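Local structure of 2-hydroxyisocaproyl-CoA dehydratase activator (Clostridium difficile, 4EHU) at residues Met1-Leu6 against Leu250-Glu255; Lys14-Lys19 against Pro240-Ala245. The protein transfers one electron to (R)-2-hydroxyisocaproyl-CoA dehydratase, coupled to ATP hydrolysis, and so activates this radical enzyme of L-leucine fermentation. All blocks are in the same frame, centred on the assembly; numbering follows the deposited sequence.

Contact 1: residues Met1-Leu6 against Leu250-Glu255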
# COMPACT_ATOMS: atom_id res chain seq x y z
N MET A 1 16.89 11.44 41.36
CA MET A 1 15.86 12.14 40.53
C MET A 1 15.25 11.13 39.57
O MET A 1 15.89 10.14 39.23
CB MET A 1 16.49 13.28 39.73
CG MET A 1 17.16 12.81 38.42
SD MET A 1 17.38 14.15 37.23
CE MET A 1 18.23 15.35 38.25
N TYR A 2 14.03 11.39 39.12
CA TYR A 2 13.44 10.59 38.05
C TYR A 2 13.11 11.46 36.86
O TYR A 2 12.67 12.59 37.02
CB TYR A 2 12.16 9.90 38.53
CG TYR A 2 12.39 8.95 39.67
CD1 TYR A 2 12.75 7.63 39.44
CD2 TYR A 2 12.26 9.37 41.00
CE1 TYR A 2 12.96 6.75 40.48
CE2 TYR A 2 12.47 8.50 42.04
CZ TYR A 2 12.82 7.19 41.78
OH TYR A 2 13.03 6.32 42.82
N THR A 3 13.31 10.93 35.66
CA THR A 3 12.78 11.56 34.46
C THR A 3 11.95 10.55 33.68
O THR A 3 12.05 9.35 33.91
CB THR A 3 13.90 12.12 33.58
OG1 THR A 3 14.77 11.05 33.17
CG2 THR A 3 14.68 13.21 34.36
N MET A 4 11.11 11.05 32.78
CA MET A 4 10.23 10.18 32.01
C MET A 4 10.30 10.50 30.52
O MET A 4 10.37 11.66 30.14
CB MET A 4 8.79 10.35 32.48
CG MET A 4 7.80 9.43 31.80
SD MET A 4 6.15 9.55 32.51
CE MET A 4 6.30 8.45 33.91
N GLY A 5 10.28 9.45 29.70
CA GLY A 5 10.18 9.56 28.26
C GLY A 5 8.90 8.88 27.78
O GLY A 5 8.57 7.80 28.23
N LEU A 6 8.18 9.55 26.88
CA LEU A 6 6.98 8.98 26.27
C LEU A 6 7.18 8.99 24.76
O LEU A 6 7.61 10.00 24.21
CB LEU A 6 5.74 9.80 26.62
CG LEU A 6 5.28 9.76 28.07
CD1 LEU A 6 4.13 10.74 28.28
CD2 LEU A 6 4.87 8.35 28.47
N LEU A 250 16.23 10.18 28.48
CA LEU A 250 17.61 10.64 28.60
C LEU A 250 17.71 12.13 28.26
O LEU A 250 18.44 12.87 28.92
CB LEU A 250 18.52 9.82 27.68
CG LEU A 250 18.84 8.43 28.21
CD1 LEU A 250 19.30 7.52 27.05
CD2 LEU A 250 19.90 8.52 29.29
N TYR A 251 16.97 12.57 27.25
CA TYR A 251 16.92 14.01 26.97
C TYR A 251 16.25 14.71 28.13
O TYR A 251 16.58 15.85 28.42
CB TYR A 251 16.18 14.33 25.68
CG TYR A 251 17.03 14.10 24.47
CD1 TYR A 251 18.22 14.78 24.29
CD2 TYR A 251 16.65 13.18 23.49
CE1 TYR A 251 19.02 14.55 23.21
CE2 TYR A 251 17.41 12.97 22.40
CZ TYR A 251 18.61 13.64 22.26
OH TYR A 251 19.39 13.41 21.15
N ALA A 252 15.32 14.04 28.79
CA ALA A 252 14.64 14.63 29.95
C ALA A 252 15.64 14.80 31.09
O ALA A 252 15.61 15.81 31.81
CB ALA A 252 13.47 13.76 30.37
N PHE A 253 16.49 13.81 31.27
CA PHE A 253 17.57 13.87 32.24
C PHE A 253 18.51 15.03 31.89
O PHE A 253 18.91 15.77 32.79
CB PHE A 253 18.33 12.54 32.28
CG PHE A 253 19.58 12.57 33.13
CD1 PHE A 253 19.50 12.50 34.52
CD2 PHE A 253 20.83 12.63 32.54
CE1 PHE A 253 20.63 12.51 35.29
CE2 PHE A 253 21.97 12.64 33.31
CZ PHE A 253 21.88 12.57 34.69
N ASP A 254 18.84 15.21 30.61
CA ASP A 254 19.70 16.33 30.22
C ASP A 254 19.07 17.63 30.68
O ASP A 254 19.76 18.51 31.18
CB ASP A 254 19.86 16.44 28.71
CG ASP A 254 20.71 15.33 28.13
OD1 ASP A 254 21.36 14.58 28.89
OD2 ASP A 254 20.74 15.23 26.89
N GLU A 255 17.77 17.77 30.44
CA GLU A 255 17.04 18.98 30.84
C GLU A 255 17.12 19.19 32.34
O GLU A 255 17.32 20.31 32.80
CB GLU A 255 15.57 18.87 30.42
CG GLU A 255 15.36 18.94 28.93
CD GLU A 255 15.74 20.30 28.37
OE1 GLU A 255 15.40 21.33 28.98
OE2 GLU A 255 16.41 20.32 27.32
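T3 meets the helix at A252 and F253 with all of its side-chain heavy atoms. Its CB lies 3.6 Å from CB of A252, and the methyl CG2 rests against the F253 backbone, 3.6 Å from F253 N. The hydroxyl OG1 sits where chi1 of 60° puts it, between the backbone N and the carbonyl carbon, 4.0 Å from CB of F253. The A252 methyl also touches the carbonyl oxygen of M4. Nearer the chain start, the M1 side chain crosses that of F253 at about a right angle. With F253 CG anti to its backbone N (chi1 173°), CD1 of that ring meets the M1 sulfur at 3.8 Å, an oblique Met-aromatic contact.

Strand 2-8 is paired on both sides, T3 with L18 and M4 with K59 and V61; M4 points to the opposite face, against helix 38-50. The axes of strand 2-6 and helix 250-255 run at 139°, nearer antiparallel than parallel. This last helix packed on the sheet of the first strands belongs to the actin-like ATPase fold. With no hydrogen bond between the segments, the contact probably rests on van der Waals and hydrophobic packing, while the A249 carbonyl takes the buried T3 hydroxyl's proton.

Contact 2: residues Lys14-Lys19 against Pro240-Ala245. With ANP (phosphoaminophosphonic acid-adenylate ester), chain D.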
# COMPACT_ATOMS: atom_id res chain seq x y z
N LYS A 14 4.61 4.17 24.23
CA LYS A 14 5.69 3.61 25.03
C LYS A 14 6.16 4.62 26.06
O LYS A 14 6.24 5.82 25.77
CB LYS A 14 6.87 3.23 24.14
CG LYS A 14 6.66 1.96 23.31
CD LYS A 14 5.74 2.20 22.08
CE LYS A 14 6.42 3.06 21.01
NZ LYS A 14 5.66 3.12 19.72
N GLY A 15 6.46 4.15 27.27
CA GLY A 15 6.94 5.02 28.34
C GLY A 15 8.09 4.40 29.11
O GLY A 15 8.15 3.18 29.28
N VAL A 16 9.00 5.24 29.58
CA VAL A 16 10.11 4.80 30.42
C VAL A 16 10.27 5.80 31.55
O VAL A 16 10.19 7.00 31.31
CB VAL A 16 11.44 4.77 29.63
CG1 VAL A 16 12.61 4.61 30.56
CG2 VAL A 16 11.41 3.63 28.57
N ILE A 17 10.46 5.30 32.78
CA ILE A 17 10.94 6.14 33.87
C ILE A 17 12.39 5.76 34.13
O ILE A 17 12.72 4.59 34.33
CB ILE A 17 10.11 5.96 35.17
CG1 ILE A 17 8.68 6.44 34.96
CG2 ILE A 17 10.77 6.75 36.32
CD1 ILE A 17 7.79 6.34 36.19
N LEU A 18 13.25 6.77 34.12
CA LEU A 18 14.69 6.59 34.26
C LEU A 18 15.16 7.26 35.55
O LEU A 18 14.77 8.39 35.84
CB LEU A 18 15.40 7.22 33.06
CG LEU A 18 16.91 7.08 32.91
CD1 LEU A 18 17.29 5.64 32.55
CD2 LEU A 18 17.39 8.03 31.83
N LYS A 19 15.98 6.56 36.31
CA LYS A 19 16.48 7.07 37.59
C LYS A 19 17.91 7.55 37.42
O LYS A 19 18.78 6.79 36.97
CB LYS A 19 16.42 5.97 38.65
CG LYS A 19 16.68 6.46 40.09
CD LYS A 19 16.66 5.30 41.06
CE LYS A 19 16.99 5.76 42.47
NZ LYS A 19 16.91 4.64 43.45
N PRO A 240 13.65 -3.42 22.26
CA PRO A 240 13.71 -2.66 21.00
C PRO A 240 12.56 -1.69 20.77
O PRO A 240 12.76 -0.65 20.16
CB PRO A 240 13.65 -3.76 19.92
CG PRO A 240 12.98 -4.92 20.62
CD PRO A 240 13.49 -4.88 22.03
N GLN A 241 11.37 -2.02 21.25
CA GLN A 241 10.21 -1.15 21.03
C GLN A 241 10.26 0.12 21.91
O GLN A 241 9.52 1.07 21.67
CB GLN A 241 8.92 -1.92 21.32
CG GLN A 241 7.66 -1.20 20.86
CD GLN A 241 6.45 -2.09 20.95
OE1 GLN A 241 6.47 -3.14 21.61
NE2 GLN A 241 5.37 -1.69 20.27
N LEU A 242 11.16 0.12 22.89
CA LEU A 242 11.21 1.18 23.89
C LEU A 242 12.38 2.15 23.74
O LEU A 242 12.55 3.03 24.61
CB LEU A 242 11.30 0.53 25.28
CG LEU A 242 9.99 -0.06 25.80
CD1 LEU A 242 10.27 -1.11 26.87
CD2 LEU A 242 9.06 1.03 26.34
N THR A 243 13.17 2.03 22.68
CA THR A 243 14.37 2.87 22.59
C THR A 243 14.05 4.34 22.40
O THR A 243 14.83 5.21 22.82
CB THR A 243 15.31 2.42 21.46
OG1 THR A 243 14.56 2.24 20.26
CG2 THR A 243 15.98 1.07 21.82
N GLY A 244 12.90 4.61 21.79
CA GLY A 244 12.48 6.00 21.58
C GLY A 244 12.12 6.62 22.93
O GLY A 244 12.48 7.76 23.23
N ALA A 245 11.37 5.88 23.73
CA ALA A 245 10.99 6.37 25.07
C ALA A 245 12.22 6.51 25.97
O ALA A 245 12.30 7.44 26.78
CB ALA A 245 9.97 5.44 25.70
PG ANP D . 5.65 4.61 13.93
O1G ANP D . 4.90 5.93 14.05
O2G ANP D . 7.03 4.73 14.53
O3G ANP D . 5.67 4.08 12.55
PB ANP D . 4.99 2.99 16.40
O1B ANP D . 3.73 3.06 17.23
O2B ANP D . 6.24 3.62 17.02
N3B ANP D . 4.62 3.56 14.81
PA ANP D . 6.13 0.43 17.18
O1A ANP D . 5.54 0.57 18.54
O2A ANP D . 7.61 0.67 16.93
O3A ANP D . 5.34 1.42 16.16
O5' ANP D . 5.77 -0.98 16.51
C5' ANP D . 4.41 -1.35 16.28
C4' ANP D . 4.36 -2.79 15.79
O4' ANP D . 5.33 -3.71 16.27
C3' ANP D . 3.14 -3.48 15.22
O3' ANP D . 2.75 -2.90 13.97
C2' ANP D . 3.59 -4.94 15.15
O2' ANP D . 3.81 -5.39 13.80
C1' ANP D . 4.90 -5.03 15.92
N9 ANP D . 4.79 -5.76 17.20
C8 ANP D . 4.22 -5.31 18.34
N7 ANP D . 4.35 -6.23 19.33
C5 ANP D . 5.03 -7.28 18.80
C6 ANP D . 5.52 -8.57 19.29
N6 ANP D . 5.27 -8.93 20.57
N1 ANP D . 6.19 -9.36 18.42
C2 ANP D . 6.44 -9.01 17.15
N3 ANP D . 6.01 -7.84 16.64
C4 ANP D . 5.33 -6.96 17.41
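K14 runs past Q241 and L242, just ahead of helix 243-261, on its way to the nucleotide, and each of its side-chain carbons has a neighbour. CB lies 3.8 Å from the L242 methyl CD2 and also faces the A245 methyl. CG comes within 3.4 Å of the carbonyl oxygen of Q241. CD has that oxygen and CG of Q241 together on one side and is near the ANP oxygen O1A, which CE also passes closely. Bends at chi2 (76°) and chi3 (70°) fold the chain along this path before NZ reaches the phosphates. There NZ donates to ANP O2B and to ANP O1A, each at 2.8 Å, and a further bond to the carbonyl oxygen of A12 helps to fix the ammonium.

This is the actin-fold ATPase arrangement, in which a strand of the first domain's sheet and a segment of the chain's far end come together beside the phosphates; K14 and Q241 both bind ATP. Q241 reaches O1A with its extended side chain, NE2 donating at 2.9 Å in a nearly straight bond (170°), while its OE1 accepts from R218, which would help fix which end of the amide faces the nucleotide. One alpha-phosphate oxygen is therefore gripped by both side chains, and the positive charge of K14 probably offsets part of the phosphate charge.

Farther from the nucleotide, methyl groups meet side chains and backbone carbonyls. V16 sets CG2 3.7 Å from CB of A245, and the A245 CB also touches K14 O. The L242 methyl CD2 lies 3.8 Å from the carbonyl oxygen of G15.

Both contacts set helix 243-261 against one sheet, on its adjacent strands 2-8 and 13-19. Contact 2 takes the beginning of the helix and the residues leading into it; its centre is about 10 Å from the centre of the chain, and every touching residue is buried. Contact 1, its centre about 19 Å from that of the chain, lies later on the helix and is also largely buried, but two of its five touching residues, M1 and F253, are partly exposed. Probable backbone hydrogen bonds join the two strands, from L18 N to T3 O and from V16 N to G5 O. Chemistry follows position: contact 1 is methyl, sulfur and ring packing, whereas contact 2 adds charged and amide donors at the phosphate end.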